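Local coordinates for putative aminooxidase (Propionibacterium acnes, PDB 2BA9), which binds FAD and acts as a polyunsaturated fatty acid isomerase that produces conjugated linoleic acid, at residues K45-N50 and Q366-F371; T39-G44 and G204-F209; Q279-D284 and T326-R331. All coordinates share one frame; numbering follows the deposited sequence.

Contact 1 (K45-N50 and Q366-F371). With FAD (flavin-adenine dinucleotide), chain D.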
# COMPACT_ATOMS: atom_id res chain seq x y z
N LYS A 45 1.64 -1.54 -8.20
CA LYS A 45 2.76 -1.13 -7.35
C LYS A 45 3.54 -2.32 -6.76
O LYS A 45 4.51 -2.15 -6.01
CB LYS A 45 2.28 -0.15 -6.26
CG LYS A 45 1.76 1.17 -6.83
CD LYS A 45 1.68 2.26 -5.78
CE LYS A 45 0.48 2.07 -4.85
NZ LYS A 45 -0.81 2.41 -5.52
N CYS A 46 3.11 -3.53 -7.12
CA CYS A 46 3.97 -4.71 -7.09
C CYS A 46 4.67 -4.74 -8.43
O CYS A 46 4.12 -5.24 -9.42
CB CYS A 46 3.16 -5.97 -6.88
SG CYS A 46 2.37 -6.05 -5.27
N HIS A 47 5.88 -4.18 -8.46
CA HIS A 47 6.57 -3.87 -9.72
C HIS A 47 8.02 -4.26 -9.61
O HIS A 47 8.79 -3.60 -8.90
CB HIS A 47 6.44 -2.38 -10.02
CG HIS A 47 6.72 -2.02 -11.44
ND1 HIS A 47 5.86 -2.36 -12.46
CD2 HIS A 47 7.75 -1.36 -12.01
CE1 HIS A 47 6.35 -1.91 -13.61
NE2 HIS A 47 7.49 -1.29 -13.36
N SER A 48 8.38 -5.29 -10.36
CA SER A 48 9.68 -5.95 -10.21
C SER A 48 10.43 -6.07 -11.55
O SER A 48 10.39 -7.11 -12.20
CB SER A 48 9.46 -7.34 -9.61
OG SER A 48 8.48 -7.30 -8.57
N PRO A 49 11.13 -5.00 -11.96
CA PRO A 49 11.90 -5.06 -13.21
C PRO A 49 13.23 -5.82 -13.11
O PRO A 49 13.69 -6.14 -12.02
CB PRO A 49 12.17 -3.58 -13.54
CG PRO A 49 11.44 -2.77 -12.50
CD PRO A 49 11.23 -3.67 -11.34
N ASN A 50 13.82 -6.06 -14.27
CA ASN A 50 15.00 -6.88 -14.39
C ASN A 50 16.27 -6.03 -14.46
O ASN A 50 16.28 -4.92 -15.00
CB ASN A 50 14.93 -7.75 -15.65
CG ASN A 50 13.75 -8.69 -15.66
OD1 ASN A 50 13.88 -9.85 -15.28
ND2 ASN A 50 12.60 -8.22 -16.13
N GLN A 366 10.95 6.41 -9.55
CA GLN A 366 9.49 6.46 -9.60
C GLN A 366 8.95 7.18 -8.39
O GLN A 366 9.28 6.81 -7.27
CB GLN A 366 8.93 5.04 -9.59
CG GLN A 366 7.42 4.97 -9.71
CD GLN A 366 6.92 5.27 -11.08
OE1 GLN A 366 7.31 4.62 -12.04
NE2 GLN A 366 6.05 6.26 -11.18
N THR A 367 8.11 8.20 -8.60
CA THR A 367 7.22 8.70 -7.53
C THR A 367 5.85 8.05 -7.72
O THR A 367 5.19 8.19 -8.75
CB THR A 367 7.11 10.23 -7.47
OG1 THR A 367 8.41 10.80 -7.25
CG2 THR A 367 6.20 10.66 -6.32
N TRP A 368 5.42 7.31 -6.70
CA TRP A 368 4.20 6.52 -6.79
C TRP A 368 3.02 7.28 -6.20
O TRP A 368 3.16 8.02 -5.23
CB TRP A 368 4.37 5.25 -5.97
CG TRP A 368 5.38 4.29 -6.44
CD1 TRP A 368 6.59 4.05 -5.87
CD2 TRP A 368 5.25 3.37 -7.53
NE1 TRP A 368 7.23 3.04 -6.55
CE2 TRP A 368 6.43 2.61 -7.57
CE3 TRP A 368 4.25 3.12 -8.48
CZ2 TRP A 368 6.64 1.60 -8.52
CZ3 TRP A 368 4.47 2.12 -9.42
CH2 TRP A 368 5.65 1.38 -9.44
N TYR A 369 1.84 7.07 -6.79
CA TYR A 369 0.58 7.46 -6.15
C TYR A 369 0.38 6.42 -5.07
O TYR A 369 0.15 5.22 -5.34
CB TYR A 369 -0.57 7.43 -7.14
CG TYR A 369 -1.93 7.69 -6.54
CD1 TYR A 369 -2.45 8.98 -6.47
CD2 TYR A 369 -2.70 6.64 -6.05
CE1 TYR A 369 -3.73 9.20 -5.93
CE2 TYR A 369 -3.96 6.86 -5.51
CZ TYR A 369 -4.46 8.14 -5.44
OH TYR A 369 -5.71 8.33 -4.91
N TYR A 370 0.48 6.88 -3.83
CA TYR A 370 0.66 6.00 -2.71
C TYR A 370 -0.31 6.34 -1.60
O TYR A 370 -0.68 7.51 -1.41
CB TYR A 370 2.10 6.14 -2.19
CG TYR A 370 2.58 4.94 -1.40
CD1 TYR A 370 2.81 3.72 -2.02
CD2 TYR A 370 2.81 5.03 -0.03
CE1 TYR A 370 3.24 2.62 -1.31
CE2 TYR A 370 3.25 3.92 0.69
CZ TYR A 370 3.47 2.72 0.04
OH TYR A 370 3.90 1.63 0.72
N PHE A 371 -0.72 5.30 -0.90
CA PHE A 371 -1.56 5.38 0.29
C PHE A 371 -2.67 6.42 0.22
O PHE A 371 -2.64 7.40 0.97
CB PHE A 371 -0.68 5.61 1.54
CG PHE A 371 -1.46 5.58 2.84
CD1 PHE A 371 -2.50 4.67 3.05
CD2 PHE A 371 -1.15 6.47 3.86
CE1 PHE A 371 -3.20 4.61 4.25
CE2 PHE A 371 -1.87 6.45 5.06
CZ PHE A 371 -2.89 5.51 5.26
PA FAD D . -2.13 -0.43 -7.51
O1A FAD D . -1.10 -1.43 -7.06
O2A FAD D . -1.70 1.02 -7.57
O5B FAD D . -2.60 -0.82 -8.99
C5B FAD D . -3.61 -0.04 -9.58
C4B FAD D . -3.76 -0.39 -11.05
O4B FAD D . -4.80 0.38 -11.60
C3B FAD D . -2.47 -0.12 -11.83
O3B FAD D . -2.09 -1.27 -12.54
C2B FAD D . -2.85 1.05 -12.72
O2B FAD D . -2.07 1.10 -13.92
C1B FAD D . -4.37 0.86 -12.85
N9A FAD D . -5.01 2.13 -13.23
C8A FAD D . -4.90 3.35 -12.59
N7A FAD D . -5.63 4.27 -13.28
C5A FAD D . -6.21 3.65 -14.34
C6A FAD D . -7.05 4.10 -15.39
N6A FAD D . -7.73 5.28 -15.23
N1A FAD D . -7.50 3.18 -16.33
C2A FAD D . -7.09 1.85 -16.29
N3A FAD D . -6.26 1.43 -15.26
C4A FAD D . -5.82 2.30 -14.32
N1 FAD D . 2.43 -3.64 0.07
C2 FAD D . 2.58 -4.64 1.01
O2 FAD D . 1.64 -5.40 1.24
N3 FAD D . 3.76 -4.76 1.71
C4 FAD D . 4.81 -3.90 1.45
O4 FAD D . 5.87 -4.05 2.08
C4X FAD D . 4.67 -2.89 0.49
N5 FAD D . 5.70 -2.00 0.22
C5X FAD D . 5.63 -1.12 -0.84
C6 FAD D . 6.73 -0.33 -1.18
C7 FAD D . 6.65 0.53 -2.27
C7M FAD D . 7.86 1.35 -2.62
C8 FAD D . 5.48 0.61 -3.01
C8M FAD D . 5.35 1.53 -4.19
C9 FAD D . 4.38 -0.17 -2.66
C9A FAD D . 4.44 -1.04 -1.57
N10 FAD D . 3.34 -1.82 -1.18
C10 FAD D . 3.48 -2.79 -0.21
C1' FAD D . 1.95 -1.43 -1.54
C2' FAD D . 1.36 -2.32 -2.62
O2' FAD D . 2.25 -2.50 -3.72
C3' FAD D . 0.05 -1.70 -3.08
O3' FAD D . -0.76 -1.40 -1.93
C4' FAD D . -0.68 -2.61 -4.05
O4' FAD D . -0.01 -2.68 -5.30
C5' FAD D . -2.11 -2.09 -4.20
O5' FAD D . -2.72 -2.71 -5.30
P FAD D . -3.98 -1.98 -6.04
O1P FAD D . -4.43 -2.80 -7.23
O2P FAD D . -5.05 -1.80 -5.02
O3P FAD D . -3.43 -0.58 -6.58
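W368, on strand 359-373, meets both K45 and H47 of the loop that follows strand 33-36, and does so beside the flavin. Q366 comes first, its CG over the centre of one face of the W368 indole. Methyl C8M of FAD lies 3.2 Å above the opposite face of W368, displaced toward the rim, with W368 CD1 the nearest ring atom. The aliphatic part of K45 slides past the indole in the reverse direction, its CG 3.6 Å from W368 CE3. Farther round the ring, W368 turns an edge to the face of the H47 imidazole in an offset edge-to-face pair, planes at 73°, with H47 CB 3.9 Å from W368 CH2. W368 NE1 is hydrogen-bonded to M58 O. At Y369 the backbone does the work: its O accepts from K45 NZ at 3.0 Å, nearly in line with the carbonyl (168°). The K45 chain bends at chi4 (-74°), which brings NZ round to phosphate oxygen O2A of FAD as well, 2.6 Å away, and NZ also forms a salt bridge with E401. Y370 then sets CE1 3.3 Å from FAD C9, a contact in the plane of the tyrosine ring, while K45 CE approaches Y370 CD1; Y370 OH is hydrogen-bonded to F168 O. One ammonium thus grips pyrophosphate, carboxylate and strand carbonyl together; its positive charge probably offsets the negative charge of the pyrophosphate, while W368 and Y370 pack on the flavin's methyl edge.

Contact 2 (T39-G44 and G204-F209). With FAD (flavin-adenine dinucleotide), chain D.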
# COMPACT_ATOMS: atom_id res chain seq x y z
N THR A 39 -1.92 0.63 -18.33
CA THR A 39 -0.55 0.40 -18.79
C THR A 39 -0.45 -0.91 -19.57
O THR A 39 -1.46 -1.58 -19.82
CB THR A 39 0.44 0.33 -17.60
OG1 THR A 39 0.28 -0.93 -16.94
CG2 THR A 39 0.22 1.49 -16.61
N ASP A 40 0.79 -1.26 -19.95
CA ASP A 40 1.05 -2.50 -20.67
C ASP A 40 1.43 -3.65 -19.74
O ASP A 40 1.97 -4.66 -20.19
CB ASP A 40 2.16 -2.28 -21.69
CG ASP A 40 3.51 -2.01 -21.02
OD1 ASP A 40 3.57 -1.82 -19.78
OD2 ASP A 40 4.50 -2.03 -21.76
N HIS A 41 1.14 -3.50 -18.45
CA HIS A 41 1.59 -4.46 -17.47
C HIS A 41 0.62 -4.57 -16.29
O HIS A 41 -0.26 -3.72 -16.08
CB HIS A 41 3.03 -4.15 -16.99
CG HIS A 41 3.19 -2.81 -16.33
ND1 HIS A 41 3.52 -1.67 -17.03
CD2 HIS A 41 3.06 -2.43 -15.04
CE1 HIS A 41 3.58 -0.64 -16.20
NE2 HIS A 41 3.32 -1.08 -14.98
N VAL A 42 0.80 -5.64 -15.54
CA VAL A 42 -0.09 -6.01 -14.45
C VAL A 42 0.73 -6.12 -13.15
O VAL A 42 1.90 -6.48 -13.17
CB VAL A 42 -0.86 -7.33 -14.76
CG1 VAL A 42 -1.60 -7.25 -16.09
CG2 VAL A 42 0.08 -8.54 -14.72
N GLY A 43 0.09 -5.81 -12.03
CA GLY A 43 0.74 -5.85 -10.73
C GLY A 43 0.71 -4.50 -10.03
O GLY A 43 0.90 -4.42 -8.80
N GLY A 44 0.46 -3.44 -10.81
CA GLY A 44 0.50 -2.07 -10.28
C GLY A 44 1.78 -1.75 -9.51
O GLY A 44 2.88 -1.70 -10.09
N GLY A 204 10.31 -11.44 -7.44
CA GLY A 204 9.62 -10.20 -7.17
C GLY A 204 8.16 -10.35 -6.80
O GLY A 204 7.51 -11.35 -7.18
N THR A 205 7.64 -9.37 -6.07
CA THR A 205 6.23 -9.37 -5.70
C THR A 205 5.37 -9.37 -6.97
O THR A 205 4.30 -9.96 -6.98
CB THR A 205 5.84 -8.20 -4.77
OG1 THR A 205 6.25 -6.96 -5.36
CG2 THR A 205 6.49 -8.34 -3.40
N GLN A 206 5.87 -8.74 -8.05
CA GLN A 206 5.10 -8.65 -9.30
C GLN A 206 4.80 -10.02 -9.91
O GLN A 206 3.75 -10.22 -10.51
CB GLN A 206 5.83 -7.77 -10.32
CG GLN A 206 5.02 -7.50 -11.61
CD GLN A 206 5.73 -6.57 -12.59
OE1 GLN A 206 6.96 -6.44 -12.57
NE2 GLN A 206 4.94 -5.91 -13.45
N ALA A 207 5.73 -10.98 -9.73
CA ALA A 207 5.66 -12.29 -10.39
C ALA A 207 4.34 -13.02 -10.17
O ALA A 207 3.76 -13.55 -11.11
CB ALA A 207 6.82 -13.17 -9.95
N MET A 208 3.89 -13.06 -8.91
CA MET A 208 2.71 -13.83 -8.55
C MET A 208 1.40 -13.23 -9.07
O MET A 208 0.42 -13.94 -9.27
CB MET A 208 2.64 -14.06 -7.03
CG MET A 208 2.56 -12.80 -6.17
SD MET A 208 3.10 -13.15 -4.46
CE MET A 208 3.00 -11.51 -3.72
N PHE A 209 1.38 -11.92 -9.28
CA PHE A 209 0.24 -11.26 -9.88
C PHE A 209 0.27 -11.37 -11.41
O PHE A 209 -0.77 -11.42 -12.05
CB PHE A 209 0.16 -9.82 -9.40
CG PHE A 209 -0.13 -9.70 -7.94
CD1 PHE A 209 -1.41 -9.98 -7.45
CD2 PHE A 209 0.86 -9.35 -7.05
CE1 PHE A 209 -1.71 -9.89 -6.09
CE2 PHE A 209 0.58 -9.25 -5.69
CZ PHE A 209 -0.71 -9.52 -5.21
PA FAD D . -2.13 -0.43 -7.51
O1A FAD D . -1.10 -1.43 -7.06
O2A FAD D . -1.70 1.02 -7.57
O5B FAD D . -2.60 -0.82 -8.99
C5B FAD D . -3.61 -0.04 -9.58
C4B FAD D . -3.76 -0.39 -11.05
O4B FAD D . -4.80 0.38 -11.60
C3B FAD D . -2.47 -0.12 -11.83
O3B FAD D . -2.09 -1.27 -12.54
C2B FAD D . -2.85 1.05 -12.72
O2B FAD D . -2.07 1.10 -13.92
C1B FAD D . -4.37 0.86 -12.85
N9A FAD D . -5.01 2.13 -13.23
C8A FAD D . -4.90 3.35 -12.59
N7A FAD D . -5.63 4.27 -13.28
C5A FAD D . -6.21 3.65 -14.34
C6A FAD D . -7.05 4.10 -15.39
N6A FAD D . -7.73 5.28 -15.23
N1A FAD D . -7.50 3.18 -16.33
C2A FAD D . -7.09 1.85 -16.29
N3A FAD D . -6.26 1.43 -15.26
C4A FAD D . -5.82 2.30 -14.32
N1 FAD D . 2.43 -3.64 0.07
C2 FAD D . 2.58 -4.64 1.01
O2 FAD D . 1.64 -5.40 1.24
N3 FAD D . 3.76 -4.76 1.71
C4 FAD D . 4.81 -3.90 1.45
O4 FAD D . 5.87 -4.05 2.08
C4X FAD D . 4.67 -2.89 0.49
N5 FAD D . 5.70 -2.00 0.22
C5X FAD D . 5.63 -1.12 -0.84
C6 FAD D . 6.73 -0.33 -1.18
C7 FAD D . 6.65 0.53 -2.27
C7M FAD D . 7.86 1.35 -2.62
C8 FAD D . 5.48 0.61 -3.01
C8M FAD D . 5.35 1.53 -4.19
C9 FAD D . 4.38 -0.17 -2.66
C9A FAD D . 4.44 -1.04 -1.57
N10 FAD D . 3.34 -1.82 -1.18
C10 FAD D . 3.48 -2.79 -0.21
C1' FAD D . 1.95 -1.43 -1.54
C2' FAD D . 1.36 -2.32 -2.62
O2' FAD D . 2.25 -2.50 -3.72
C3' FAD D . 0.05 -1.70 -3.08
O3' FAD D . -0.76 -1.40 -1.93
C4' FAD D . -0.68 -2.61 -4.05
O4' FAD D . -0.01 -2.68 -5.30
C5' FAD D . -2.11 -2.09 -4.20
O5' FAD D . -2.72 -2.71 -5.30
P FAD D . -3.98 -1.98 -6.04
O1P FAD D . -4.43 -2.80 -7.23
O2P FAD D . -5.05 -1.80 -5.02
O3P FAD D . -3.43 -0.58 -6.58
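Q206, on helix 204-215, reaches the backbone of V42 in the loop that follows the second strand of the Rossmann-type FAD-binding sheet. G43 and G44 there form a glycine doublet, consistent with the one that follows this strand in many flavoproteins of the amine oxidase family. Of hydrogen bonds between the segments there is one: Q206 NE2 donates to V42 O at 3.1 Å, almost straight (173°), with the acceptor lying in the amide plane. CG of Q206 is anti to the backbone N (chi1 -174°) and the chain runs extended beyond it, which spans the gap; OE1 meanwhile accepts from S48 N, so both ends of the amide are used on the same loop. Packing adds the rest. G43, lacking a side chain, brings its CA to 4.2 Å from F209 CB, and V42 CG2 rests against F209 O. The F209 ring leads off from the loop, to P16 and L19 of helix 16-28 and to F408. Bonds inside the loop shape its earlier turn: T39 OG1 accepts from H41 N, an ST turn, and H41 ND1 donates to D40 OD1 at 2.8 Å, in the imidazole plane. T39 OG1 also lies over the centre of the H41 ring. Toward the cofactor the loop makes van der Waals contacts of carbon on ribose oxygen: T39 CG2 is 3.6 Å from O2B of FAD, and G44 CA 3.5 Å from its O3B.

Contact 3 (Q279-D284 and T326-R331). With FAD (flavin-adenine dinucleotide), chain D.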
# COMPACT_ATOMS: atom_id res chain seq x y z
N GLN A 279 -0.02 10.02 -0.75
CA GLN A 279 1.39 10.21 -0.46
C GLN A 279 2.18 10.20 -1.76
O GLN A 279 1.92 9.41 -2.67
CB GLN A 279 1.91 9.11 0.47
CG GLN A 279 1.15 9.00 1.76
CD GLN A 279 1.36 10.20 2.66
OE1 GLN A 279 0.56 11.13 2.67
NE2 GLN A 279 2.45 10.18 3.42
N GLN A 280 3.16 11.09 -1.82
CA GLN A 280 4.15 11.10 -2.89
C GLN A 280 5.43 10.36 -2.44
O GLN A 280 6.36 10.98 -1.88
CB GLN A 280 4.45 12.55 -3.28
CG GLN A 280 3.25 13.31 -3.85
CD GLN A 280 3.60 14.74 -4.22
OE1 GLN A 280 4.60 15.00 -4.91
NE2 GLN A 280 2.79 15.69 -3.76
N TYR A 281 5.48 9.06 -2.72
CA TYR A 281 6.54 8.15 -2.24
C TYR A 281 7.51 7.80 -3.38
O TYR A 281 7.11 7.17 -4.37
CB TYR A 281 5.88 6.87 -1.71
CG TYR A 281 6.72 5.91 -0.89
CD1 TYR A 281 7.76 6.35 -0.07
CD2 TYR A 281 6.41 4.54 -0.88
CE1 TYR A 281 8.50 5.46 0.72
CE2 TYR A 281 7.14 3.64 -0.12
CZ TYR A 281 8.19 4.10 0.69
OH TYR A 281 8.89 3.21 1.48
N MET A 282 8.77 8.21 -3.22
CA MET A 282 9.75 8.12 -4.31
C MET A 282 10.80 7.06 -4.05
O MET A 282 11.46 7.04 -3.01
CB MET A 282 10.43 9.47 -4.54
CG MET A 282 11.37 9.47 -5.73
SD MET A 282 11.75 11.13 -6.35
CE MET A 282 13.36 11.41 -5.64
N VAL A 283 10.96 6.20 -5.04
CA VAL A 283 11.94 5.12 -5.00
C VAL A 283 12.97 5.42 -6.07
O VAL A 283 12.62 5.82 -7.18
CB VAL A 283 11.29 3.76 -5.28
CG1 VAL A 283 12.32 2.63 -5.18
CG2 VAL A 283 10.11 3.54 -4.33
N ASP A 284 14.23 5.25 -5.71
CA ASP A 284 15.33 5.35 -6.66
C ASP A 284 16.10 4.05 -6.60
O ASP A 284 16.49 3.61 -5.51
CB ASP A 284 16.26 6.50 -6.29
CG ASP A 284 15.66 7.84 -6.59
OD1 ASP A 284 16.09 8.45 -7.59
OD2 ASP A 284 14.80 8.31 -5.81
N THR A 326 17.75 -0.01 -3.56
CA THR A 326 16.69 0.98 -3.73
C THR A 326 16.61 1.85 -2.47
O THR A 326 16.85 1.38 -1.34
CB THR A 326 15.31 0.35 -4.08
OG1 THR A 326 15.00 -0.72 -3.17
CG2 THR A 326 15.29 -0.19 -5.51
N THR A 327 16.29 3.12 -2.67
CA THR A 327 16.14 4.10 -1.60
C THR A 327 14.71 4.60 -1.59
O THR A 327 14.04 4.61 -2.63
CB THR A 327 17.08 5.32 -1.78
OG1 THR A 327 16.59 6.14 -2.85
CG2 THR A 327 18.52 4.89 -2.07
N TYR A 328 14.28 5.07 -0.41
CA TYR A 328 12.88 5.45 -0.16
C TYR A 328 12.81 6.76 0.61
O TYR A 328 13.39 6.89 1.68
CB TYR A 328 12.20 4.33 0.63
CG TYR A 328 12.31 2.98 -0.06
CD1 TYR A 328 11.28 2.49 -0.87
CD2 TYR A 328 13.47 2.21 0.06
CE1 TYR A 328 11.41 1.29 -1.54
CE2 TYR A 328 13.60 1.01 -0.59
CZ TYR A 328 12.57 0.54 -1.39
OH TYR A 328 12.70 -0.66 -2.03
N LEU A 329 12.09 7.73 0.05
CA LEU A 329 11.84 9.02 0.72
C LEU A 329 10.42 9.48 0.43
O LEU A 329 9.78 9.02 -0.54
CB LEU A 329 12.83 10.11 0.24
CG LEU A 329 12.86 10.45 -1.27
CD1 LEU A 329 11.77 11.40 -1.69
CD2 LEU A 329 14.23 11.00 -1.70
N LEU A 330 9.94 10.39 1.26
CA LEU A 330 8.60 10.95 1.08
C LEU A 330 8.67 12.43 0.73
O LEU A 330 9.48 13.18 1.29
CB LEU A 330 7.76 10.76 2.34
CG LEU A 330 6.90 9.51 2.42
CD1 LEU A 330 6.35 9.42 3.83
CD2 LEU A 330 5.79 9.55 1.37
N ARG A 331 7.78 12.85 -0.17
CA ARG A 331 7.79 14.20 -0.71
C ARG A 331 6.72 15.12 -0.14
O ARG A 331 6.73 16.31 -0.44
CB ARG A 331 7.66 14.15 -2.24
CG ARG A 331 8.90 13.54 -2.90
CD ARG A 331 8.83 13.47 -4.42
NE ARG A 331 8.19 14.64 -5.01
CZ ARG A 331 7.93 14.78 -6.30
NH1 ARG A 331 8.30 13.85 -7.17
NH2 ARG A 331 7.32 15.89 -6.73
PA FAD D . -2.13 -0.43 -7.51
O1A FAD D . -1.10 -1.43 -7.06
O2A FAD D . -1.70 1.02 -7.57
O5B FAD D . -2.60 -0.82 -8.99
C5B FAD D . -3.61 -0.04 -9.58
C4B FAD D . -3.76 -0.39 -11.05
O4B FAD D . -4.80 0.38 -11.60
C3B FAD D . -2.47 -0.12 -11.83
O3B FAD D . -2.09 -1.27 -12.54
C2B FAD D . -2.85 1.05 -12.72
O2B FAD D . -2.07 1.10 -13.92
C1B FAD D . -4.37 0.86 -12.85
N9A FAD D . -5.01 2.13 -13.23
C8A FAD D . -4.90 3.35 -12.59
N7A FAD D . -5.63 4.27 -13.28
C5A FAD D . -6.21 3.65 -14.34
C6A FAD D . -7.05 4.10 -15.39
N6A FAD D . -7.73 5.28 -15.23
N1A FAD D . -7.50 3.18 -16.33
C2A FAD D . -7.09 1.85 -16.29
N3A FAD D . -6.26 1.43 -15.26
C4A FAD D . -5.82 2.30 -14.32
N1 FAD D . 2.43 -3.64 0.07
C2 FAD D . 2.58 -4.64 1.01
O2 FAD D . 1.64 -5.40 1.24
N3 FAD D . 3.76 -4.76 1.71
C4 FAD D . 4.81 -3.90 1.45
O4 FAD D . 5.87 -4.05 2.08
C4X FAD D . 4.67 -2.89 0.49
N5 FAD D . 5.70 -2.00 0.22
C5X FAD D . 5.63 -1.12 -0.84
C6 FAD D . 6.73 -0.33 -1.18
C7 FAD D . 6.65 0.53 -2.27
C7M FAD D . 7.86 1.35 -2.62
C8 FAD D . 5.48 0.61 -3.01
C8M FAD D . 5.35 1.53 -4.19
C9 FAD D . 4.38 -0.17 -2.66
C9A FAD D . 4.44 -1.04 -1.57
N10 FAD D . 3.34 -1.82 -1.18
C10 FAD D . 3.48 -2.79 -0.21
C1' FAD D . 1.95 -1.43 -1.54
C2' FAD D . 1.36 -2.32 -2.62
O2' FAD D . 2.25 -2.50 -3.72
C3' FAD D . 0.05 -1.70 -3.08
O3' FAD D . -0.76 -1.40 -1.93
C4' FAD D . -0.68 -2.61 -4.05
O4' FAD D . -0.01 -2.68 -5.30
C5' FAD D . -2.11 -2.09 -4.20
O5' FAD D . -2.72 -2.71 -5.30
P FAD D . -3.98 -1.98 -6.04
O1P FAD D . -4.43 -2.80 -7.23
O2P FAD D . -5.05 -1.80 -5.02
O3P FAD D . -3.43 -0.58 -6.58
O HOH W 1 14.37 7.57 -3.13
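Q280, M282 and R331 bury more surface than any other residues where strands 277-288 and 325-330 run antiparallel in the mixed sheet. R331, just past the end of its strand, gives its N to Q280 O at 2.9 Å. Their side chains cross obliquely, and a bend at chi3 of R331 (38°) turns NE back so that Q280 OE1 comes over one guanidinium face, 3.4 Å from R331 NH2 but poorly angled for a hydrogen bond. The polar ends look elsewhere: Q280 NE2 to D338, R331 NE to K339 O. M282 pairs with L329 through two backbone bonds, M282 N to L329 O at 3.0 Å and L329 N to M282 O at 3.2 Å. Their side chains lie side by side, M282 CB 3.7 Å from L329 CD1, on the face covered by helix 341-355; M282 SD stands near R331 CD. On this face a water lies within hydrogen-bonding distance of M282 O, D284 OD2 and T327 OG1. The other face carries Y281, V283 and Y328: CE2, CG2 and CE1 of these, in that order, gather round methyl C7M of FAD, Y281 CE2 at 3.5 Å. The Y328 ring presents its edge, and its OH shares a hydrogen bond with T326 OG1. The chemistry therefore divides by face: carbon atoms of two tyrosines and a valine pack against the flavin methyl, while the buried carboxylate of D284, close to E365, is met by water on the helix side and may have a raised pKa.

Overall arrangement
Contacts 1 and 2 have centres about 10 Å apart and share the loop between strands 33-36 and 50-51, so that helix 204-215 holds its first half and reaches its second through Q206 and S48, while strand 359-373 holds K45 and H47. Contact 1 lies about 10 Å from contact 3 too, through the mixed sheet: strands 359-373, 277-288 and 325-330 are consecutive there. Contacts 2 and 3, about 19 Å apart between centres, do not touch. Along the chain, contacts 1 and 2 interleave, contact 3 nests inside contact 1, and contact 2 closes before contact 3 opens. Together they border FAD from adenosine ribose through pyrophosphate to the flavin methyls, joining the nucleotide-binding part to the mixed sheet.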